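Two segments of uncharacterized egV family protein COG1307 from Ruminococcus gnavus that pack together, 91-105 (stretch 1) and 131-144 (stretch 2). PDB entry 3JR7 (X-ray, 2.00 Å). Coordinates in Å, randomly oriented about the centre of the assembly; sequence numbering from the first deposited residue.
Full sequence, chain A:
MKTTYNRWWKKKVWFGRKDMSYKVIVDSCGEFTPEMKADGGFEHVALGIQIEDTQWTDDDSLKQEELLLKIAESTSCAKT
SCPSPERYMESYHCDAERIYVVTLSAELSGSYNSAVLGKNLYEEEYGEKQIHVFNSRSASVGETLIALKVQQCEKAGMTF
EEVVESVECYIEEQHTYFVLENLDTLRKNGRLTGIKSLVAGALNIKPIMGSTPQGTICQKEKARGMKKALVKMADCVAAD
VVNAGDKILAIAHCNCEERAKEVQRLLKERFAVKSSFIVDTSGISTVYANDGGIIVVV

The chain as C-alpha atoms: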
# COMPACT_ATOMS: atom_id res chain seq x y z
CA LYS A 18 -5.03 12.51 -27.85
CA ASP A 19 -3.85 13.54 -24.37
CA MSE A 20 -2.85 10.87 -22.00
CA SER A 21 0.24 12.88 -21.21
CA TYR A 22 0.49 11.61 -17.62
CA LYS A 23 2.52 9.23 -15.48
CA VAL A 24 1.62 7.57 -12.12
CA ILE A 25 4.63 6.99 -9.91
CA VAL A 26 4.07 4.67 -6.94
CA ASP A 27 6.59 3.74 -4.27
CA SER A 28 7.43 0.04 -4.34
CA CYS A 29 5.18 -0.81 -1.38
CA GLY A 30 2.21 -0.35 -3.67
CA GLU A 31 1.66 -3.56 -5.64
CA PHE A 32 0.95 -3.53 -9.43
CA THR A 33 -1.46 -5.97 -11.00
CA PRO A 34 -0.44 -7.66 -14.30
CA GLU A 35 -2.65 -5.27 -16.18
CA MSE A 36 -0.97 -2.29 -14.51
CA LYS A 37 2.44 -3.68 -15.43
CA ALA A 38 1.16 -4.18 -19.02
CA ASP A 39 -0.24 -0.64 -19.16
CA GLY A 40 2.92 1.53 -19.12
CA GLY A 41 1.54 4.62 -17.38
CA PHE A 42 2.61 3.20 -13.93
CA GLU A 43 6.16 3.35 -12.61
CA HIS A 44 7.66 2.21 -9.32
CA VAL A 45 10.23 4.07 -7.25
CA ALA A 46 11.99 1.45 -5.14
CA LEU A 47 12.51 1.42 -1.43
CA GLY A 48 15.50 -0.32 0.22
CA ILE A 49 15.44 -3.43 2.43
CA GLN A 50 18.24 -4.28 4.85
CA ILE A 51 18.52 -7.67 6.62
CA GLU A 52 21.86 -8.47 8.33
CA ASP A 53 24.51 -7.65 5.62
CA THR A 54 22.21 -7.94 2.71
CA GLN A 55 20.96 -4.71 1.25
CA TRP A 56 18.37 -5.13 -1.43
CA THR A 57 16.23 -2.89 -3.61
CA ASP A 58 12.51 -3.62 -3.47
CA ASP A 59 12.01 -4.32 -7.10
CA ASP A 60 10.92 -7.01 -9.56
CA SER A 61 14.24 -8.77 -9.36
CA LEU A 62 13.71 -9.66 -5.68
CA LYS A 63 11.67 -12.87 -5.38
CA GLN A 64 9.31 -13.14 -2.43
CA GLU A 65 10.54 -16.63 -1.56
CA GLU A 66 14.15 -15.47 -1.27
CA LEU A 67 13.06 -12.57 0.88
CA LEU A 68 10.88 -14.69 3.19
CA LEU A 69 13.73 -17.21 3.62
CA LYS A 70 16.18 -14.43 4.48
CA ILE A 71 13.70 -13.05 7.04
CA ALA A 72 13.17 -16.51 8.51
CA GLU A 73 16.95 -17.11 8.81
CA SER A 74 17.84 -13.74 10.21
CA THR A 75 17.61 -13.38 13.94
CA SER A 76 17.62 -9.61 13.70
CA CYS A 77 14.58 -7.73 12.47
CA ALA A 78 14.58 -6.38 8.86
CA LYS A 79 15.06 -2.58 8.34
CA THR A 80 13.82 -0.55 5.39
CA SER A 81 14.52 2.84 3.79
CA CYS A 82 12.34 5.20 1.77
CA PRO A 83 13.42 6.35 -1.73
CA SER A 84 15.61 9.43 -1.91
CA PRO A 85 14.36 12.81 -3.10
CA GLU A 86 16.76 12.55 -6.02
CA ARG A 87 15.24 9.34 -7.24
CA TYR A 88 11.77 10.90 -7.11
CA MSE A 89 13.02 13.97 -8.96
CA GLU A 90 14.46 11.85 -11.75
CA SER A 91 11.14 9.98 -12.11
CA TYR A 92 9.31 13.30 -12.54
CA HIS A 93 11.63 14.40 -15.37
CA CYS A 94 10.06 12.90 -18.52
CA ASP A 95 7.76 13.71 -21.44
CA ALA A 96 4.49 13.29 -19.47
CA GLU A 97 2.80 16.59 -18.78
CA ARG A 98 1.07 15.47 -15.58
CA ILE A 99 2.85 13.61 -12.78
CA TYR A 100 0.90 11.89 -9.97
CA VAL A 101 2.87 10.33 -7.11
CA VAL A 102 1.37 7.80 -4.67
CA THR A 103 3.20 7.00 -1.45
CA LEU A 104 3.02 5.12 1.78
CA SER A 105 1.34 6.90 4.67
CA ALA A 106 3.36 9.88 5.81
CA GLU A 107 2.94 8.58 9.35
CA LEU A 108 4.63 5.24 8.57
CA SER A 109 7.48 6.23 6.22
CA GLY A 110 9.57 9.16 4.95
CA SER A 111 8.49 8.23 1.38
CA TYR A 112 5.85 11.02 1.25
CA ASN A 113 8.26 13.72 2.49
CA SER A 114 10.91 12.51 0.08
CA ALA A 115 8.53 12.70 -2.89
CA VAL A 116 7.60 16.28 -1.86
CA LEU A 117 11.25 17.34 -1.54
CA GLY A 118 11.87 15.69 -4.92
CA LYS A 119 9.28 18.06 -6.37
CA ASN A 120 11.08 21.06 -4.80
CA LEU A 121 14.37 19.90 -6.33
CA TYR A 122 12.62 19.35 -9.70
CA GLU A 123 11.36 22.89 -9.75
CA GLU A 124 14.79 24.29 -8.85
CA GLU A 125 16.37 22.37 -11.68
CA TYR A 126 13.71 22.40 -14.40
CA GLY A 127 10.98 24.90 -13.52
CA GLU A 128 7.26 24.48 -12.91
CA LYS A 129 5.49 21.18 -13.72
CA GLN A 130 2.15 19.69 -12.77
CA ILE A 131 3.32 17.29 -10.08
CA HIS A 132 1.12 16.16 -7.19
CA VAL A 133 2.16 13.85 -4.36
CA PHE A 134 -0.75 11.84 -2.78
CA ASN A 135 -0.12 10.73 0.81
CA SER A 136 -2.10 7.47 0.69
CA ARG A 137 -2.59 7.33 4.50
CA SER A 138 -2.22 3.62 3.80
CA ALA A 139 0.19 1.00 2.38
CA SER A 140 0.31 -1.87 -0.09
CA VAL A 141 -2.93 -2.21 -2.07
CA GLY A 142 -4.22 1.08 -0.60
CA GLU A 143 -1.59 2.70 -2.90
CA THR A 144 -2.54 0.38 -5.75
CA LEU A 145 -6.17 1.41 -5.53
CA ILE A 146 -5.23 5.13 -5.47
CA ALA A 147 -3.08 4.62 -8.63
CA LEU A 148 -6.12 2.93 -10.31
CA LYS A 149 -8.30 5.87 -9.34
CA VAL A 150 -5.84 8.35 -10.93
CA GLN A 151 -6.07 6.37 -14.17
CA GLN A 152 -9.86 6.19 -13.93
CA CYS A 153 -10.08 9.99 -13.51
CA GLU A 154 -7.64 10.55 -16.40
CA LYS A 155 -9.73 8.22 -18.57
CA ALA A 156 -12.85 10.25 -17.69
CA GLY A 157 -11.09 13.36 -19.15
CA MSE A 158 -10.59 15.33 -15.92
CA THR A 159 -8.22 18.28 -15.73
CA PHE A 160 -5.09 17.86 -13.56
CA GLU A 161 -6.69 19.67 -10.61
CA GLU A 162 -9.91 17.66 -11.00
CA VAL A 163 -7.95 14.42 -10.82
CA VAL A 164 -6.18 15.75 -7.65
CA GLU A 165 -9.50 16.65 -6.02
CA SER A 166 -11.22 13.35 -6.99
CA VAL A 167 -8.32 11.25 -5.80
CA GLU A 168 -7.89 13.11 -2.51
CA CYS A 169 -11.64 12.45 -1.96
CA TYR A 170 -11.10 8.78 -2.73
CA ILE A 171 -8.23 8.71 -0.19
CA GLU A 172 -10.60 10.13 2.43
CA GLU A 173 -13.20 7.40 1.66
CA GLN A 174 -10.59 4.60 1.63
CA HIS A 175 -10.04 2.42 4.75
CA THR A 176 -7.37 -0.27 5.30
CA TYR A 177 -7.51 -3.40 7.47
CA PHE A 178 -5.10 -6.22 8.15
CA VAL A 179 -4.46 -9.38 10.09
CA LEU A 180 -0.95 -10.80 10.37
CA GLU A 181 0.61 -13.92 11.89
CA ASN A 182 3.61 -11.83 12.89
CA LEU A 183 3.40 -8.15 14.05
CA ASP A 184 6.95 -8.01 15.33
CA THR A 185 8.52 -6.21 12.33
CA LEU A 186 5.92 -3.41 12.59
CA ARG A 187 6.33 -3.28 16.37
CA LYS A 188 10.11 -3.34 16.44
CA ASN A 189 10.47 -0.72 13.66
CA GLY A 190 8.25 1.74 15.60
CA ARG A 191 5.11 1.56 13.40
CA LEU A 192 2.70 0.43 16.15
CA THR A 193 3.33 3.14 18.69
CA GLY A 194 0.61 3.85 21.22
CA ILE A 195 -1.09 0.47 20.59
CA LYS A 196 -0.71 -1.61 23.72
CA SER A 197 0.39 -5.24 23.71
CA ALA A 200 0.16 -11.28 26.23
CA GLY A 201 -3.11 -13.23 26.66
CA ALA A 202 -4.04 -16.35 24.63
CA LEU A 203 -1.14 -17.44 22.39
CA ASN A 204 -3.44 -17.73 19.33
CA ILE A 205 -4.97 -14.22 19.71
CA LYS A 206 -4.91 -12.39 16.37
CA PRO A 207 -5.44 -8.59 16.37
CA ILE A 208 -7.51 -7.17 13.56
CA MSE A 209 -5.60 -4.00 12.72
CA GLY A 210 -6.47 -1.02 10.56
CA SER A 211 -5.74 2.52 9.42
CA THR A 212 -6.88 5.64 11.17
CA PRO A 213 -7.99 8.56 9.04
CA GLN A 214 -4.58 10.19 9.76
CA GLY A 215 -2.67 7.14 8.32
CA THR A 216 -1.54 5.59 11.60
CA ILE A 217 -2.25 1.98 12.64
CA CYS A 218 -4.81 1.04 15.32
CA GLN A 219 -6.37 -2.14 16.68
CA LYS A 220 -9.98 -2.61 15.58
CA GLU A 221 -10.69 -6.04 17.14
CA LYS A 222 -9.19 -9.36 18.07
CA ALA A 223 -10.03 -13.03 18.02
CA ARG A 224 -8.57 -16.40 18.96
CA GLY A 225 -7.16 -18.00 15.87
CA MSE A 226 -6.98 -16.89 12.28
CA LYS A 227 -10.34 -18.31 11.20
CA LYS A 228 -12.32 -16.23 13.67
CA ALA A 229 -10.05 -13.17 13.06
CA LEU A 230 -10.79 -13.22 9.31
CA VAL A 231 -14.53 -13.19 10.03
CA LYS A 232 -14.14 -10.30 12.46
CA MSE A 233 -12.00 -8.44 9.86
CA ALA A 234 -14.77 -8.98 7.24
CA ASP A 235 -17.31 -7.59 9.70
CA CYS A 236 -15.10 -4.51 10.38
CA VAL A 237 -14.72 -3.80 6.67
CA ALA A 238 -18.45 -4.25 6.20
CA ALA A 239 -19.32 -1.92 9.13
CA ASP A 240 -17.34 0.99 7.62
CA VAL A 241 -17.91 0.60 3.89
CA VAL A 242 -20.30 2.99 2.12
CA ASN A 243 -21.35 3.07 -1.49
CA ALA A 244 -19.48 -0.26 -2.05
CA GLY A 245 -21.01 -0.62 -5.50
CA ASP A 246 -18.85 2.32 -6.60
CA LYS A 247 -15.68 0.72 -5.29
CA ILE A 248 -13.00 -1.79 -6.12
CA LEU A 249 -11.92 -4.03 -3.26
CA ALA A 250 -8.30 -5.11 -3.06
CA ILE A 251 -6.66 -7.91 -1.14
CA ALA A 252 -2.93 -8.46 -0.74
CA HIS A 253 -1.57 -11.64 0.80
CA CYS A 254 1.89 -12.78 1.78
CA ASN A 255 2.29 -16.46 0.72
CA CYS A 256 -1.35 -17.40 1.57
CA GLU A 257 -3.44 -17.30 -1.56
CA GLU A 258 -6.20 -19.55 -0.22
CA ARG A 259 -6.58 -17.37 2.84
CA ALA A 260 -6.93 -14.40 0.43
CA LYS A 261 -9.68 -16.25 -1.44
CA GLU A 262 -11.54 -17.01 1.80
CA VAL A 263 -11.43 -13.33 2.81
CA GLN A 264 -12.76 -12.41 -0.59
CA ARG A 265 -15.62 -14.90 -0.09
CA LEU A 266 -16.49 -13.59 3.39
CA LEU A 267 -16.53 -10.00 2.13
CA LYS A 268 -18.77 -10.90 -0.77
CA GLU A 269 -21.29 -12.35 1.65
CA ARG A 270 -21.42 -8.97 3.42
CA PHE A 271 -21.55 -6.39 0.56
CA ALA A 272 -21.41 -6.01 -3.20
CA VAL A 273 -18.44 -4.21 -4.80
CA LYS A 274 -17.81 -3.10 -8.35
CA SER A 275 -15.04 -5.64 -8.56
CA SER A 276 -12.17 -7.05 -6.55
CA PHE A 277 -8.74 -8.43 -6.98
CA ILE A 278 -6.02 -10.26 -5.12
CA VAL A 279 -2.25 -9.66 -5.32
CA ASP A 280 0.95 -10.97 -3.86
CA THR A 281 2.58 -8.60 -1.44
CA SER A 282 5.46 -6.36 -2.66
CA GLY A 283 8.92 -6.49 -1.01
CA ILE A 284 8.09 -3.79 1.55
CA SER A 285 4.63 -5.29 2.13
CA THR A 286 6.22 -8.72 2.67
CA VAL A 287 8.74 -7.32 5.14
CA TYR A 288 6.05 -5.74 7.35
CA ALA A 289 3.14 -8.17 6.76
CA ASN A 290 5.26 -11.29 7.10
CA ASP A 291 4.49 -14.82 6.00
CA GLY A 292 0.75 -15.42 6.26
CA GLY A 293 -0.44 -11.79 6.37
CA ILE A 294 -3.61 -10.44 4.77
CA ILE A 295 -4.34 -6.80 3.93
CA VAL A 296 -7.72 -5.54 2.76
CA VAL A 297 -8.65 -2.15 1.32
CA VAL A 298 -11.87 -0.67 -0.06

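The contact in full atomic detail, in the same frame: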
# COMPACT_ATOMS: atom_id res chain seq x y z
N SER A 91 12.36 10.58 -11.58
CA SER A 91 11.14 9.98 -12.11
C SER A 91 10.14 11.02 -12.62
O SER A 91 9.30 10.72 -13.46
CB SER A 91 10.46 9.08 -11.07
OG SER A 91 9.75 9.85 -10.07
N TYR A 92 10.22 12.24 -12.10
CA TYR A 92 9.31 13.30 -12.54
C TYR A 92 9.77 13.86 -13.90
O TYR A 92 8.98 14.34 -14.71
CB TYR A 92 9.25 14.44 -11.51
CG TYR A 92 8.89 14.07 -10.09
CD1 TYR A 92 8.26 12.86 -9.78
CD2 TYR A 92 9.18 14.95 -9.04
CE1 TYR A 92 7.94 12.53 -8.46
CE2 TYR A 92 8.85 14.64 -7.76
CZ TYR A 92 8.23 13.42 -7.45
OH TYR A 92 7.89 13.13 -6.14
N HIS A 93 11.07 13.82 -14.14
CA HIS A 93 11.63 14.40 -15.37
C HIS A 93 11.43 13.43 -16.54
O HIS A 93 12.14 12.41 -16.66
CB HIS A 93 13.10 14.68 -15.10
CG HIS A 93 13.83 15.33 -16.24
ND1 HIS A 93 13.44 16.53 -16.79
CD2 HIS A 93 14.97 14.97 -16.88
CE1 HIS A 93 14.27 16.86 -17.75
NE2 HIS A 93 15.22 15.94 -17.82
N CYS A 94 10.45 13.74 -17.39
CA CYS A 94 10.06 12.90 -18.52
C CYS A 94 9.07 13.67 -19.39
O CYS A 94 8.71 14.78 -19.09
CB CYS A 94 9.41 11.59 -18.06
SG CYS A 94 7.85 11.87 -17.13
N ASP A 95 8.61 13.05 -20.47
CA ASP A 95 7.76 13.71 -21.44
C ASP A 95 6.29 13.86 -21.02
O ASP A 95 5.53 14.53 -21.73
CB ASP A 95 7.80 12.92 -22.79
CG ASP A 95 9.08 13.12 -23.55
OD1 ASP A 95 9.87 14.03 -23.22
OD2 ASP A 95 9.29 12.37 -24.51
N ALA A 96 5.88 13.21 -19.93
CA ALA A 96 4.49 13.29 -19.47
C ALA A 96 4.24 14.67 -18.90
O ALA A 96 5.02 15.17 -18.07
CB ALA A 96 4.14 12.20 -18.40
N GLU A 97 3.14 15.27 -19.28
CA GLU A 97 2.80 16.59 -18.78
C GLU A 97 2.40 16.55 -17.30
O GLU A 97 2.76 17.43 -16.53
CB GLU A 97 1.61 17.15 -19.59
CG GLU A 97 1.08 18.48 -19.12
CD GLU A 97 -0.08 18.95 -19.94
OE1 GLU A 97 -0.92 18.10 -20.35
OE2 GLU A 97 -0.17 20.16 -20.17
N ARG A 98 1.64 15.53 -16.92
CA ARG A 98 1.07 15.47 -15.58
C ARG A 98 1.68 14.31 -14.81
O ARG A 98 1.65 13.17 -15.26
CB ARG A 98 -0.45 15.32 -15.67
CG ARG A 98 -1.10 16.41 -16.54
CD ARG A 98 -2.60 16.31 -16.62
NE ARG A 98 -3.04 15.15 -17.35
CZ ARG A 98 -2.99 14.99 -18.69
NH1 ARG A 98 -2.45 15.95 -19.48
NH2 ARG A 98 -3.48 13.86 -19.25
N ILE A 99 2.23 14.61 -13.64
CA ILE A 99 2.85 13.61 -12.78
C ILE A 99 2.06 13.45 -11.47
O ILE A 99 1.85 14.42 -10.73
CB ILE A 99 4.28 13.98 -12.43
CG1 ILE A 99 5.07 14.25 -13.73
CG2 ILE A 99 4.92 12.84 -11.56
CD1 ILE A 99 5.28 13.00 -14.64
N TYR A 100 1.65 12.22 -11.19
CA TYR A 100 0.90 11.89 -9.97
C TYR A 100 1.76 10.92 -9.20
O TYR A 100 2.21 9.94 -9.75
CB TYR A 100 -0.43 11.21 -10.33
CG TYR A 100 -1.33 12.02 -11.21
CD1 TYR A 100 -2.08 13.07 -10.69
CD2 TYR A 100 -1.46 11.72 -12.57
CE1 TYR A 100 -2.89 13.84 -11.50
CE2 TYR A 100 -2.32 12.47 -13.40
CZ TYR A 100 -3.03 13.54 -12.84
OH TYR A 100 -3.86 14.28 -13.61
N VAL A 101 2.00 11.18 -7.93
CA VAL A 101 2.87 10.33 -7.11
C VAL A 101 2.03 9.75 -5.97
O VAL A 101 1.27 10.50 -5.31
CB VAL A 101 4.08 11.13 -6.57
CG1 VAL A 101 5.17 10.18 -5.97
CG2 VAL A 101 4.68 12.02 -7.67
N VAL A 102 2.13 8.46 -5.74
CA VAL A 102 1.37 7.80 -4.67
C VAL A 102 2.33 7.13 -3.72
O VAL A 102 3.16 6.34 -4.17
CB VAL A 102 0.43 6.75 -5.22
CG1 VAL A 102 -0.39 6.09 -4.02
CG2 VAL A 102 -0.51 7.38 -6.27
N THR A 103 2.27 7.48 -2.45
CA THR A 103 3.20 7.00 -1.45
C THR A 103 2.52 6.35 -0.28
O THR A 103 1.34 6.57 -0.02
CB THR A 103 4.13 8.12 -0.87
OG1 THR A 103 3.39 8.98 0.02
CG2 THR A 103 4.79 8.95 -1.99
N LEU A 104 3.30 5.53 0.41
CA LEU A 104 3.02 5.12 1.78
C LEU A 104 2.54 6.28 2.65
O LEU A 104 2.97 7.42 2.48
CB LEU A 104 4.31 4.56 2.42
CG LEU A 104 4.70 3.12 2.14
CD1 LEU A 104 6.24 2.99 2.28
CD2 LEU A 104 3.95 2.18 3.06
N SER A 105 1.69 5.97 3.62
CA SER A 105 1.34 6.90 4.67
C SER A 105 2.52 7.68 5.20
O SER A 105 3.58 7.10 5.62
CB SER A 105 0.70 6.17 5.86
OG SER A 105 0.49 7.09 6.93
N ILE A 131 2.95 18.44 -10.88
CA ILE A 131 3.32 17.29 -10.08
C ILE A 131 2.53 17.34 -8.76
O ILE A 131 2.54 18.35 -8.05
CB ILE A 131 4.81 17.33 -9.71
CG1 ILE A 131 5.68 17.41 -10.96
CG2 ILE A 131 5.18 16.07 -8.89
CD1 ILE A 131 7.14 17.82 -10.68
N HIS A 132 1.85 16.26 -8.45
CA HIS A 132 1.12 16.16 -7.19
C HIS A 132 1.47 14.88 -6.48
O HIS A 132 1.40 13.79 -7.07
CB HIS A 132 -0.40 16.25 -7.38
CG HIS A 132 -1.13 16.29 -6.08
ND1 HIS A 132 -1.30 17.45 -5.36
CD2 HIS A 132 -1.60 15.29 -5.29
CE1 HIS A 132 -1.91 17.18 -4.22
NE2 HIS A 132 -2.10 15.87 -4.15
N VAL A 133 1.84 15.00 -5.21
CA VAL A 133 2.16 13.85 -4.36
C VAL A 133 0.92 13.52 -3.46
O VAL A 133 0.49 14.37 -2.65
CB VAL A 133 3.38 14.12 -3.49
CG1 VAL A 133 3.69 12.89 -2.65
CG2 VAL A 133 4.60 14.49 -4.35
N PHE A 134 0.36 12.31 -3.60
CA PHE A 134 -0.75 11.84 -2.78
C PHE A 134 -0.17 11.03 -1.59
O PHE A 134 0.53 10.04 -1.76
CB PHE A 134 -1.72 10.95 -3.56
CG PHE A 134 -2.40 11.60 -4.71
CD1 PHE A 134 -3.50 12.42 -4.51
CD2 PHE A 134 -1.98 11.36 -6.00
CE1 PHE A 134 -4.13 13.05 -5.59
CE2 PHE A 134 -2.59 11.95 -7.08
CZ PHE A 134 -3.67 12.80 -6.88
N ASN A 135 -0.39 11.50 -0.38
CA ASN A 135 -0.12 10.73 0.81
C ASN A 135 -1.27 9.74 0.88
O ASN A 135 -2.38 10.13 1.16
CB ASN A 135 -0.15 11.67 2.02
CG ASN A 135 -0.16 10.95 3.35
OD1 ASN A 135 0.03 9.74 3.42
ND2 ASN A 135 -0.36 11.71 4.43
N SER A 136 -1.03 8.45 0.67
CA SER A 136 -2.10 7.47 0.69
C SER A 136 -2.78 7.31 2.03
O SER A 136 -3.85 6.87 2.03
CB SER A 136 -1.61 6.07 0.30
OG SER A 136 -0.75 5.51 1.26
N ARG A 137 -2.15 7.67 3.15
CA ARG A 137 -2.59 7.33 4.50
C ARG A 137 -2.82 5.82 4.67
O ARG A 137 -3.69 5.38 5.44
CB ARG A 137 -3.82 8.16 4.87
CG ARG A 137 -3.47 9.72 4.95
CD ARG A 137 -4.65 10.65 4.63
NE ARG A 137 -4.19 12.04 4.55
CZ ARG A 137 -3.80 12.72 3.44
NH1 ARG A 137 -3.84 12.21 2.18
NH2 ARG A 137 -3.37 14.00 3.58
N SER A 138 -2.03 5.03 3.94
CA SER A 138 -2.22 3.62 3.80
C SER A 138 -0.89 2.97 3.38
O SER A 138 0.17 3.54 3.62
CB SER A 138 -3.38 3.33 2.79
OG SER A 138 -3.71 1.91 2.66
N ALA A 139 -0.97 1.78 2.78
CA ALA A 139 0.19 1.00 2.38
C ALA A 139 -0.33 -0.02 1.38
O ALA A 139 -1.54 -0.23 1.25
CB ALA A 139 0.80 0.26 3.58
N SER A 140 0.59 -0.65 0.67
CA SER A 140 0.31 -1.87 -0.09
C SER A 140 -0.79 -1.55 -1.10
O SER A 140 -0.70 -0.55 -1.81
CB SER A 140 -0.03 -3.03 0.87
OG SER A 140 -0.45 -4.23 0.19
N VAL A 141 -1.84 -2.35 -1.11
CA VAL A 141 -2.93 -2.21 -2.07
C VAL A 141 -3.78 -0.94 -1.88
O VAL A 141 -4.52 -0.54 -2.80
CB VAL A 141 -3.86 -3.48 -2.17
CG1 VAL A 141 -3.15 -4.61 -2.97
CG2 VAL A 141 -4.35 -3.93 -0.80
N GLY A 142 -3.67 -0.29 -0.73
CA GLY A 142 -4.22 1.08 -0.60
C GLY A 142 -3.60 2.00 -1.67
O GLY A 142 -4.30 2.75 -2.34
N GLU A 143 -2.28 1.90 -1.86
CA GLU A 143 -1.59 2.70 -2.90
C GLU A 143 -2.03 2.28 -4.30
O GLU A 143 -2.25 3.11 -5.20
CB GLU A 143 -0.09 2.54 -2.75
CG GLU A 143 0.46 3.08 -1.41
CD GLU A 143 1.94 2.80 -1.22
OE1 GLU A 143 2.74 3.19 -2.09
OE2 GLU A 143 2.29 2.18 -0.20
N THR A 144 -2.14 0.96 -4.49
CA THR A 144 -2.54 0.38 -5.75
C THR A 144 -3.88 0.96 -6.16
O THR A 144 -4.05 1.44 -7.30
CB THR A 144 -2.70 -1.16 -5.62
OG1 THR A 144 -1.52 -1.73 -5.03
CG2 THR A 144 -2.98 -1.77 -6.95
O HOH W 1 -0.26 10.40 6.99

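Val 101 lies at the middle of the contact, its CB 4.1 Å from Val 133 CG2 and its CG2 4.3 Å from Ile 131 CG2, so branched side chains from neighbouring strands fill one face of the sheet together with Ile 99 and Thr 103. Tyr 92, from the end of the preceding helix, covers this layer: Ile 131 CG2 sits over one face of its ring, 4.1 Å from the centroid and nearly on the ring normal, a CH-pi contact, while Tyr 92 CD2 meets Ile 131 CD1 at 3.9 Å. The other face carries Tyr 100, Val 102, His 132 and Phe 134. There Tyr 100 CD1 approaches the edge of the Phe 134 ring, 3.8 Å from CE2, and Val 102 CG1 reaches Glu 143 CB at 3.8 Å, tying the sheet to the following helix.

Between these two layers the strands run parallel, their axes 19° apart, with Ile 99 paired to Ile 131 and Val 101 to Val 133. The backbone ladder is staggered as parallel strands require: His 132 N donates to Ile 99 O (2.9 Å), Val 101 N to His 132 O (2.8 Å), Phe 134 N to Val 101 O (2.7 Å) and Thr 103 N to Phe 134 O (3.2 Å). Val 101 and Thr 103 thus use both N and O toward stretch 2, the O of Thr 103 reaching Ser 136.

From Asn 135 onward, polar side chains join the backbone bonding. Thr 103 O accepts twice from Ser 136, from N at 3.1 Å and from OG at 2.7 Å, and Ser 105 N donates to Ser 138 O (2.9 Å). Asn 135 OD1 accepts from Arg 137 N (3.0 Å), bracing the turn within stretch 2, while Asn 135 ND2 donates to a water at 2.9 Å that bonds weakly to Ser 105 OG (3.4 Å). Alongside, Leu 104 CD2 packs against Ala 139 CB at 3.7 Å.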